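Local coordinates for protein ML032222a iGluR (Mnemiopsis leidyi, PDB 4YKI) that binds glycine in its ligand-binding domain and is probably a subunit of a glycine-activated ion channel of the ionotropic glutamate receptor family, at residues B[13-18]-B[74-79]; B[18-23]-B[212-217]; B[40-45]-B[53-58]. One frame throughout, in Å; residues are numbered along the deposited sequence.

Contact 1: residues B[13-18]-B[74-79]; sequences GSVEEQ and NGMIRD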
loop_
_atom_site.group_PDB
_atom_site.type_symbol
_atom_site.label_atom_id
_atom_site.label_comp_id
_atom_site.label_asym_id
_atom_site.label_seq_id
_atom_site.Cartn_x
_atom_site.Cartn_y
_atom_site.Cartn_z
ATOM N N GLY B 13 -19.742 8.286 1.405
ATOM C CA GLY B 13 -19.731 8.632 -0.003
ATOM C C GLY B 13 -19.369 7.431 -0.847
ATOM O O GLY B 13 -18.397 6.725 -0.536
ATOM N N SER B 14 -20.097 7.221 -1.929
ATOM C CA SER B 14 -19.782 6.151 -2.851
ATOM C C SER B 14 -20.500 6.374 -4.174
ATOM O O SER B 14 -21.400 7.226 -4.278
ATOM C CB SER B 14 -20.152 4.767 -2.272
ATOM O OG SER B 14 -19.393 3.740 -2.895
ATOM N N VAL B 15 -20.069 5.609 -5.169
ATOM C CA VAL B 15 -20.720 5.511 -6.468
ATOM C C VAL B 15 -20.508 4.091 -6.980
ATOM O O VAL B 15 -19.636 3.383 -6.497
ATOM C CB VAL B 15 -20.145 6.494 -7.524
ATOM C CG1 VAL B 15 -20.395 7.920 -7.151
ATOM C CG2 VAL B 15 -18.661 6.262 -7.797
ATOM N N GLU B 16 -21.262 3.678 -7.986
ATOM C CA GLU B 16 -20.966 2.408 -8.634
ATOM C C GLU B 16 -19.600 2.458 -9.308
ATOM O O GLU B 16 -19.282 3.412 -9.996
ATOM C CB GLU B 16 -22.021 2.028 -9.659
ATOM C CG GLU B 16 -21.722 0.763 -10.433
ATOM C CD GLU B 16 -22.976 0.235 -11.087
ATOM O OE1 GLU B 16 -23.419 0.825 -12.093
ATOM O OE2 GLU B 16 -23.582 -0.695 -10.548
ATOM N N GLU B 17 -18.805 1.413 -9.089
ATOM C CA GLU B 17 -17.531 1.182 -9.767
ATOM C C GLU B 17 -17.212 -0.303 -9.602
ATOM O O GLU B 17 -16.656 -0.718 -8.583
ATOM C CB GLU B 17 -16.404 2.030 -9.177
ATOM C CG GLU B 17 -15.049 1.744 -9.828
ATOM C CD GLU B 17 -14.320 2.967 -10.331
ATOM O OE1 GLU B 17 -14.933 3.771 -11.054
ATOM O OE2 GLU B 17 -13.111 3.117 -10.030
ATOM N N GLN B 18 -17.594 -1.106 -10.574
ATOM C CA GLN B 18 -17.481 -2.547 -10.421
ATOM C C GLN B 18 -16.000 -2.922 -10.477
ATOM O O GLN B 18 -15.256 -2.359 -11.268
ATOM C CB GLN B 18 -18.309 -3.264 -11.495
ATOM C CG GLN B 18 -19.784 -2.887 -11.364
ATOM C CD GLN B 18 -20.700 -3.497 -12.390
ATOM O OE1 GLN B 18 -20.316 -4.373 -13.154
ATOM N NE2 GLN B 18 -21.948 -3.033 -12.403
ATOM N N ASN B 74 -14.972 18.966 -6.521
ATOM C CA ASN B 74 -16.252 18.389 -6.921
ATOM C C ASN B 74 -16.313 16.925 -6.494
ATOM O O ASN B 74 -15.447 16.446 -5.747
ATOM C CB ASN B 74 -16.510 18.602 -8.427
ATOM C CG ASN B 74 -15.506 17.929 -9.312
ATOM O OD1 ASN B 74 -14.713 17.091 -8.880
ATOM N ND2 ASN B 74 -15.543 18.284 -10.583
ATOM N N GLY B 75 -17.360 16.228 -6.908
ATOM C CA GLY B 75 -17.458 14.793 -6.672
ATOM C C GLY B 75 -17.592 14.401 -5.218
ATOM O O GLY B 75 -18.029 15.157 -4.353
ATOM N N MET B 76 -17.184 13.171 -4.935
ATOM C CA MET B 76 -17.229 12.656 -3.565
ATOM C C MET B 76 -16.319 13.460 -2.649
ATOM O O MET B 76 -16.625 13.609 -1.478
ATOM C CB MET B 76 -16.871 11.163 -3.537
ATOM C CG MET B 76 -17.971 10.270 -4.125
ATOM S SD MET B 76 -17.563 8.500 -4.130
ATOM C CE MET B 76 -16.455 8.499 -5.522
ATOM N N ILE B 77 -15.193 13.946 -3.172
ATOM C CA ILE B 77 -14.289 14.756 -2.364
ATOM C C ILE B 77 -15.034 15.988 -1.835
ATOM O O ILE B 77 -14.977 16.306 -0.648
ATOM C CB ILE B 77 -13.042 15.202 -3.155
ATOM C CG1 ILE B 77 -12.243 14.011 -3.716
ATOM C CG2 ILE B 77 -12.152 16.068 -2.266
ATOM C CD1 ILE B 77 -11.612 13.101 -2.702
ATOM N N ARG B 78 -15.742 16.687 -2.723
ATOM C CA ARG B 78 -16.475 17.886 -2.327
ATOM C C ARG B 78 -17.547 17.580 -1.288
ATOM O O ARG B 78 -17.723 18.331 -0.332
ATOM C CB ARG B 78 -17.084 18.582 -3.554
ATOM C CG ARG B 78 -17.903 19.825 -3.258
ATOM C CD ARG B 78 -17.119 20.940 -2.581
ATOM N NE ARG B 78 -17.944 22.146 -2.446
ATOM C CZ ARG B 78 -18.121 23.058 -3.400
ATOM N NH1 ARG B 78 -17.513 22.968 -4.576
ATOM N NH2 ARG B 78 -18.917 24.081 -3.158
ATOM N N ASP B 79 -18.261 16.468 -1.468
ATOM C CA ASP B 79 -19.293 16.114 -0.498
ATOM C C ASP B 79 -18.688 15.885 0.882
ATOM O O ASP B 79 -19.283 16.230 1.895
ATOM C CB ASP B 79 -20.045 14.855 -0.939
ATOM C CG ASP B 79 -21.152 15.110 -1.950
ATOM O OD1 ASP B 79 -21.365 16.257 -2.388
ATOM O OD2 ASP B 79 -21.788 14.089 -2.318
#
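M76 reaches the 13-15 backbone with a side chain that runs straight at first and turns only at its end: CG lies anti to the carbonyl carbon (chi1 -72°), the next torsion is fully extended, and chi3 of -77° swings CE towards V15. From the other side, chi1 of -65° in V15 puts CG2 between its backbone N and carbonyl carbon, where it meets that methyl, CG2 of V15 lying 3.9 Å from CE of M76. The other branch, V15 CG1, comes up beside the sulfur. The tightest approach belongs to the thioether itself: SD of M76 stands 3.5 Å from CA of S14 and 3.6 Å from N of S14. It therefore rests on the face of the peptide joining G13 to S14, nearly above the nitrogen, and G13 C completes this seat at 3.9 Å from M76 SD. The contact is thus an apolar one, a flexible thioether laid on backbone and on one methyl of a beta-branched valine, and all of its members are buried. S14 turns its own side chain away, and its OG is satisfied by the carbonyl O of A89. A backbone hydrogen bond from R78 N to N74 O, 3.0 Å, lies in the same turn as M76. Further along the loop, E17 touches the bound glycine and forms a salt bridge with R144; the packing lies close to the ligand pocket, the side chain of M76 coming to about 6 Å from the glycine. G13 ends strand 9-13, which is hydrogen-bonded to strand 87-89 through M87 and A89, and M76 drops from helix 75-81 onto the C-terminal end of this central strand, also touching I88 of strand 87-89 and F63 of the preceding loop.

Contact 2: residues B[18-23]-B[212-217]; sequences QPFMFF and FEYAFG. With MG (magnesium ion), chain D.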
loop_
_atom_site.group_PDB
_atom_site.type_symbol
_atom_site.label_atom_id
_atom_site.label_comp_id
_atom_site.label_asym_id
_atom_site.label_seq_id
_atom_site.Cartn_x
_atom_site.Cartn_y
_atom_site.Cartn_z
ATOM N N GLN B 18 -17.594 -1.106 -10.574
ATOM C CA GLN B 18 -17.481 -2.547 -10.421
ATOM C C GLN B 18 -16.000 -2.922 -10.477
ATOM O O GLN B 18 -15.256 -2.359 -11.268
ATOM C CB GLN B 18 -18.309 -3.264 -11.495
ATOM C CG GLN B 18 -19.784 -2.887 -11.364
ATOM C CD GLN B 18 -20.700 -3.497 -12.390
ATOM O OE1 GLN B 18 -20.316 -4.373 -13.154
ATOM N NE2 GLN B 18 -21.948 -3.033 -12.403
ATOM N N PRO B 19 -15.559 -3.869 -9.632
ATOM C CA PRO B 19 -16.312 -4.765 -8.755
ATOM C C PRO B 19 -16.305 -4.275 -7.298
ATOM O O PRO B 19 -16.678 -5.029 -6.399
ATOM C CB PRO B 19 -15.514 -6.058 -8.855
ATOM C CG PRO B 19 -14.113 -5.585 -8.912
ATOM C CD PRO B 19 -14.151 -4.300 -9.738
ATOM N N PHE B 20 -15.872 -3.043 -7.072
ATOM C CA PHE B 20 -15.832 -2.449 -5.751
ATOM C C PHE B 20 -17.229 -2.125 -5.222
ATOM O O PHE B 20 -17.536 -2.437 -4.071
ATOM C CB PHE B 20 -14.936 -1.219 -5.797
ATOM C CG PHE B 20 -13.517 -1.542 -6.181
ATOM C CD1 PHE B 20 -12.694 -2.221 -5.308
ATOM C CD2 PHE B 20 -13.028 -1.219 -7.433
ATOM C CE1 PHE B 20 -11.398 -2.550 -5.664
ATOM C CE2 PHE B 20 -11.731 -1.547 -7.795
ATOM C CZ PHE B 20 -10.917 -2.214 -6.916
ATOM N N MET B 21 -18.067 -1.537 -6.069
ATOM C CA MET B 21 -19.463 -1.231 -5.732
ATOM C C MET B 21 -20.332 -1.441 -6.958
ATOM O O MET B 21 -19.966 -1.046 -8.069
ATOM C CB MET B 21 -19.654 0.198 -5.240
ATOM C CG MET B 21 -19.168 0.451 -3.830
ATOM S SD MET B 21 -20.051 -0.562 -2.628
ATOM C CE MET B 21 -20.339 0.655 -1.362
ATOM N N PHE B 22 -21.483 -2.061 -6.699
ATOM C CA PHE B 22 -22.585 -2.233 -7.633
ATOM C C PHE B 22 -23.786 -1.518 -7.004
ATOM O O PHE B 22 -24.057 -1.709 -5.819
ATOM C CB PHE B 22 -22.938 -3.719 -7.792
ATOM C CG PHE B 22 -21.839 -4.578 -8.386
ATOM C CD1 PHE B 22 -20.750 -4.980 -7.625
ATOM C CD2 PHE B 22 -21.952 -5.057 -9.678
ATOM C CE1 PHE B 22 -19.765 -5.781 -8.170
ATOM C CE2 PHE B 22 -20.976 -5.871 -10.215
ATOM C CZ PHE B 22 -19.892 -6.236 -9.467
ATOM N N PHE B 23 -24.496 -0.713 -7.792
ATOM C CA PHE B 23 -25.669 0.028 -7.311
ATOM C C PHE B 23 -26.886 -0.355 -8.139
ATOM O O PHE B 23 -26.930 -0.112 -9.340
ATOM C CB PHE B 23 -25.436 1.549 -7.394
ATOM C CG PHE B 23 -26.627 2.371 -6.964
ATOM C CD1 PHE B 23 -27.028 2.385 -5.650
ATOM C CD2 PHE B 23 -27.356 3.113 -7.886
ATOM C CE1 PHE B 23 -28.121 3.116 -5.250
ATOM C CE2 PHE B 23 -28.451 3.862 -7.479
ATOM C CZ PHE B 23 -28.839 3.852 -6.162
ATOM N N PHE B 212 0.263 4.004 -6.906
ATOM C CA PHE B 212 -0.642 4.588 -5.925
ATOM C C PHE B 212 -1.446 3.473 -5.242
ATOM O O PHE B 212 -1.220 2.295 -5.498
ATOM C CB PHE B 212 -1.523 5.679 -6.566
ATOM C CG PHE B 212 -2.388 5.187 -7.688
ATOM C CD1 PHE B 212 -1.913 5.154 -8.971
ATOM C CD2 PHE B 212 -3.686 4.758 -7.449
ATOM C CE1 PHE B 212 -2.690 4.693 -10.002
ATOM C CE2 PHE B 212 -4.468 4.280 -8.477
ATOM C CZ PHE B 212 -3.960 4.252 -9.761
ATOM N N GLU B 213 -2.335 3.872 -4.347
ATOM C CA GLU B 213 -3.153 2.961 -3.559
ATOM C C GLU B 213 -4.614 3.284 -3.754
ATOM O O GLU B 213 -4.984 4.424 -4.058
ATOM C CB GLU B 213 -2.899 3.197 -2.075
ATOM C CG GLU B 213 -1.542 2.833 -1.597
ATOM C CD GLU B 213 -1.348 1.345 -1.412
ATOM O OE1 GLU B 213 -2.316 0.554 -1.564
ATOM O OE2 GLU B 213 -0.206 0.955 -1.056
ATOM N N TYR B 214 -5.457 2.289 -3.502
ATOM C CA TYR B 214 -6.833 2.510 -3.130
ATOM C C TYR B 214 -6.957 2.522 -1.605
ATOM O O TYR B 214 -6.378 1.686 -0.905
ATOM C CB TYR B 214 -7.752 1.414 -3.695
ATOM C CG TYR B 214 -7.886 1.402 -5.192
ATOM C CD1 TYR B 214 -7.904 2.584 -5.923
ATOM C CD2 TYR B 214 -8.020 0.211 -5.874
ATOM C CE1 TYR B 214 -8.058 2.561 -7.320
ATOM C CE2 TYR B 214 -8.196 0.182 -7.237
ATOM C CZ TYR B 214 -8.204 1.344 -7.962
ATOM O OH TYR B 214 -8.363 1.248 -9.319
ATOM N N ALA B 215 -7.698 3.498 -1.100
ATOM C CA ALA B 215 -7.950 3.646 0.305
ATOM C C ALA B 215 -9.337 4.260 0.449
ATOM O O ALA B 215 -10.018 4.516 -0.552
ATOM C CB ALA B 215 -6.890 4.530 0.939
ATOM N N PHE B 216 -9.786 4.456 1.683
ATOM C CA PHE B 216 -10.994 5.237 1.928
ATOM C C PHE B 216 -10.564 6.690 2.210
ATOM O O PHE B 216 -9.439 6.961 2.663
ATOM C CB PHE B 216 -11.791 4.655 3.108
ATOM C CG PHE B 216 -12.469 3.323 2.839
ATOM C CD1 PHE B 216 -12.550 2.758 1.584
ATOM C CD2 PHE B 216 -13.056 2.657 3.891
ATOM C CE1 PHE B 216 -13.194 1.539 1.390
ATOM C CE2 PHE B 216 -13.703 1.438 3.693
ATOM C CZ PHE B 216 -13.768 0.909 2.431
ATOM N N GLY B 217 -11.472 7.627 1.951
ATOM C CA GLY B 217 -11.218 9.036 2.236
ATOM C C GLY B 217 -11.843 9.473 3.546
ATOM O O GLY B 217 -12.952 9.056 3.868
HETATM MG MG MG D . 0.567 -0.953 -0.976
HETATM O O HOH W 1 -1.377 -1.751 -0.792
HETATM O O HOH W 2 2.451 -0.009 -0.990
#
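The backbones carrying F20 and Y214 stay well apart, their CA atoms 10.6 Å from each other, and the gap is bridged by two aromatic side chains. F20 belongs to a classic beta bulge, in which it and M21 both face E17, just after the cis peptide bond that precedes P19; Y214 lies on the long strand 202-218 of this bilobed, periplasmic-binding-protein-like domain. In both residues CG is anti to the carbonyl carbon (chi1 -61° in F20), which sends each ring towards the other. They meet obliquely, with planes at 77° and centroids 5.3 Å apart, and the touch is narrow: CZ of F20 reaches CE2 of Y214 at 3.6 Å. Both rings are buried, packed against D91 of strand 91-93, V191 of helix 189-195 and M109. The Y214 hydroxyl is hydrogen-bonded to E188, and Y214 also touches the bound glycine, so F20 stands as a second-shell neighbour of the ligand.

The adjacent E213 serves a different site, a magnesium ion between subunits that is also bound by D110 and by E213 and D110 of the second subunit. Its carboxylate grips the ion through one oxygen, OE2 at 2.1 Å from magnesium, while OE1 accepts a hydrogen bond from metal-bound water 1, 2.6 Å from E213 OE1.

Contact 3: residues B[40-45]-B[53-58]; sequences DMVVKL and YEYIQP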
loop_
_atom_site.group_PDB
_atom_site.type_symbol
_atom_site.label_atom_id
_atom_site.label_comp_id
_atom_site.label_asym_id
_atom_site.label_seq_id
_atom_site.Cartn_x
_atom_site.Cartn_y
_atom_site.Cartn_z
ATOM N N ASP B 40 -18.892 -5.158 1.201
ATOM C CA ASP B 40 -18.571 -6.228 2.150
ATOM C C ASP B 40 -17.620 -5.724 3.241
ATOM O O ASP B 40 -17.758 -6.101 4.388
ATOM C CB ASP B 40 -17.948 -7.441 1.435
ATOM C CG ASP B 40 -18.946 -8.275 0.662
ATOM O OD1 ASP B 40 -20.166 -8.078 0.813
ATOM O OD2 ASP B 40 -18.474 -9.174 -0.059
ATOM N N MET B 41 -16.661 -4.871 2.884
ATOM C CA MET B 41 -15.782 -4.245 3.868
ATOM C C MET B 41 -16.571 -3.374 4.849
ATOM O O MET B 41 -16.355 -3.448 6.054
ATOM C CB MET B 41 -14.725 -3.402 3.156
ATOM C CG MET B 41 -13.754 -4.224 2.330
ATOM S SD MET B 41 -12.745 -3.290 1.189
ATOM C CE MET B 41 -11.719 -2.308 2.300
ATOM N N VAL B 42 -17.478 -2.556 4.326
ATOM C CA VAL B 42 -18.279 -1.648 5.158
ATOM C C VAL B 42 -19.177 -2.430 6.109
ATOM O O VAL B 42 -19.302 -2.084 7.276
ATOM C CB VAL B 42 -19.115 -0.690 4.285
ATOM C CG1 VAL B 42 -20.153 0.055 5.114
ATOM C CG2 VAL B 42 -18.224 0.299 3.563
ATOM N N VAL B 43 -19.804 -3.484 5.606
ATOM C CA VAL B 43 -20.671 -4.305 6.437
ATOM C C VAL B 43 -19.890 -4.858 7.631
ATOM O O VAL B 43 -20.345 -4.806 8.770
ATOM C CB VAL B 43 -21.314 -5.457 5.633
ATOM C CG1 VAL B 43 -21.952 -6.490 6.545
ATOM C CG2 VAL B 43 -22.367 -4.915 4.669
ATOM N N LYS B 44 -18.714 -5.412 7.373
ATOM C CA LYS B 44 -17.894 -5.952 8.450
ATOM C C LYS B 44 -17.430 -4.871 9.437
ATOM O O LYS B 44 -17.452 -5.083 10.637
ATOM C CB LYS B 44 -16.696 -6.700 7.864
ATOM C CG LYS B 44 -15.942 -7.586 8.835
ATOM C CD LYS B 44 -16.797 -8.717 9.422
ATOM C CE LYS B 44 -17.290 -9.696 8.348
ATOM N NZ LYS B 44 -17.942 -10.941 8.896
ATOM N N LEU B 45 -17.018 -3.713 8.928
ATOM C CA LEU B 45 -16.651 -2.582 9.774
ATOM C C LEU B 45 -17.818 -2.196 10.668
ATOM O O LEU B 45 -17.627 -1.935 11.853
ATOM C CB LEU B 45 -16.219 -1.374 8.941
ATOM C CG LEU B 45 -14.847 -1.467 8.282
ATOM C CD1 LEU B 45 -14.676 -0.327 7.285
ATOM C CD2 LEU B 45 -13.714 -1.476 9.293
ATOM N N TYR B 53 -25.099 3.030 8.997
ATOM C CA TYR B 53 -24.604 3.824 7.891
ATOM C C TYR B 53 -25.632 3.933 6.784
ATOM O O TYR B 53 -26.635 3.207 6.745
ATOM C CB TYR B 53 -23.287 3.228 7.330
ATOM C CG TYR B 53 -23.446 1.827 6.798
ATOM C CD1 TYR B 53 -23.378 0.740 7.650
ATOM C CD2 TYR B 53 -23.726 1.597 5.461
ATOM C CE1 TYR B 53 -23.566 -0.534 7.198
ATOM C CE2 TYR B 53 -23.921 0.305 4.990
ATOM C CZ TYR B 53 -23.842 -0.759 5.874
ATOM O OH TYR B 53 -24.032 -2.049 5.467
ATOM N N GLU B 54 -25.367 4.868 5.885
ATOM C CA GLU B 54 -26.059 4.979 4.613
ATOM C C GLU B 54 -25.046 5.442 3.594
ATOM O O GLU B 54 -24.022 6.012 3.953
ATOM C CB GLU B 54 -27.217 5.975 4.697
ATOM C CG GLU B 54 -26.763 7.423 4.918
ATOM C CD GLU B 54 -27.918 8.360 5.135
ATOM O OE1 GLU B 54 -28.252 8.594 6.316
ATOM O OE2 GLU B 54 -28.484 8.855 4.132
ATOM N N TYR B 55 -25.350 5.236 2.319
ATOM C CA TYR B 55 -24.501 5.696 1.240
ATOM C C TYR B 55 -25.106 6.918 0.566
ATOM O O TYR B 55 -26.317 6.959 0.323
ATOM C CB TYR B 55 -24.310 4.579 0.220
ATOM C CG TYR B 55 -23.561 3.350 0.698
ATOM C CD1 TYR B 55 -22.186 3.382 0.891
ATOM C CD2 TYR B 55 -24.218 2.155 0.926
ATOM C CE1 TYR B 55 -21.503 2.263 1.299
ATOM C CE2 TYR B 55 -23.542 1.025 1.340
ATOM C CZ TYR B 55 -22.180 1.081 1.507
ATOM O OH TYR B 55 -21.472 -0.046 1.873
ATOM N N ILE B 56 -24.267 7.889 0.254
ATOM C CA ILE B 56 -24.678 9.135 -0.398
ATOM C C ILE B 56 -23.795 9.338 -1.627
ATOM O O ILE B 56 -22.562 9.408 -1.536
ATOM C CB ILE B 56 -24.544 10.353 0.541
ATOM C CG1 ILE B 56 -25.445 10.139 1.773
ATOM C CG2 ILE B 56 -24.858 11.692 -0.201
ATOM C CD1 ILE B 56 -25.554 11.298 2.724
ATOM N N GLN B 57 -24.444 9.411 -2.785
ATOM C CA GLN B 57 -23.738 9.667 -4.026
ATOM C C GLN B 57 -23.717 11.147 -4.347
ATOM O O GLN B 57 -24.689 11.841 -4.128
ATOM C CB GLN B 57 -24.416 8.926 -5.171
ATOM C CG GLN B 57 -24.603 7.455 -4.940
ATOM C CD GLN B 57 -24.966 6.745 -6.211
ATOM O OE1 GLN B 57 -24.192 6.730 -7.172
ATOM N NE2 GLN B 57 -26.157 6.150 -6.238
ATOM N N PRO B 58 -22.616 11.648 -4.911
ATOM C CA PRO B 58 -22.616 13.049 -5.337
ATOM C C PRO B 58 -23.528 13.238 -6.536
ATOM O O PRO B 58 -23.559 12.388 -7.426
ATOM C CB PRO B 58 -21.163 13.304 -5.728
ATOM C CG PRO B 58 -20.691 11.975 -6.193
ATOM C CD PRO B 58 -21.372 10.964 -5.287
#
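Helix-on-strand packing joins V42 and V43 of helix 37-49 to Y53 and Y55 of strand 52-56, within the right-handed type of connection called a beta-alpha-beta crossover: the helix links strand 9-13 to its parallel neighbour 52-56. The local axes run nearly antiparallel, at 151°, and pass 10.8 Å apart. V42 carries most of the contact. Its CG1 methyl sits squarely over the centre of the Y53 ring, 3.7 Å from the ring centroid, in a CH-pi contact. That ring is presented to the helix because chi1 of Y53 (61°) places CG between the backbone N and the carbonyl carbon. At the far end of the ring, CG2 of V43 lies 3.4 Å from OH of Y53. Y55 comes at V42 from the opposite direction, its OH 3.4 Å from V42 CB; the same hydroxyl is hydrogen-bonded to N39, one turn earlier in the helix. CD2 of Y53 lies over one face of the Y55 ring, towards its rim, so the two tyrosines also touch each other. With a serine at Y53, V42 CG1 would probably lose the aromatic face it lies on, and the Y55 ring one of its neighbours. L12 of strand 9-13 packs against V42, Y53 and Y55 together, while M41 and L45 turn to helix 225-238, and D40 forms a salt bridge with K247 of helix 240-248.

In the fold
Contacts 1 and 2 share Q18 and flank the glycine site: the side chain of M76 stands about 6 Å from the ligand and that of Y214 about 4 Å. Their centres are about 10 Å apart, and E16 OE2 probably accepts a hydrogen bond from F23 N (2.9 Å). Contact 3, about 12 Å from contact 1 and 11 Å from contact 2 between centres, lies farther from the pocket yet packs on both. P58 bridges to contact 1, its CD 3.7 Å from M76 CG and likewise 3.7 Å from V15 CG1. M21 reaches Y55, and CZ of F216 lies 3.8 Å from CE of M41, joining strand 202-218 to helix 37-49.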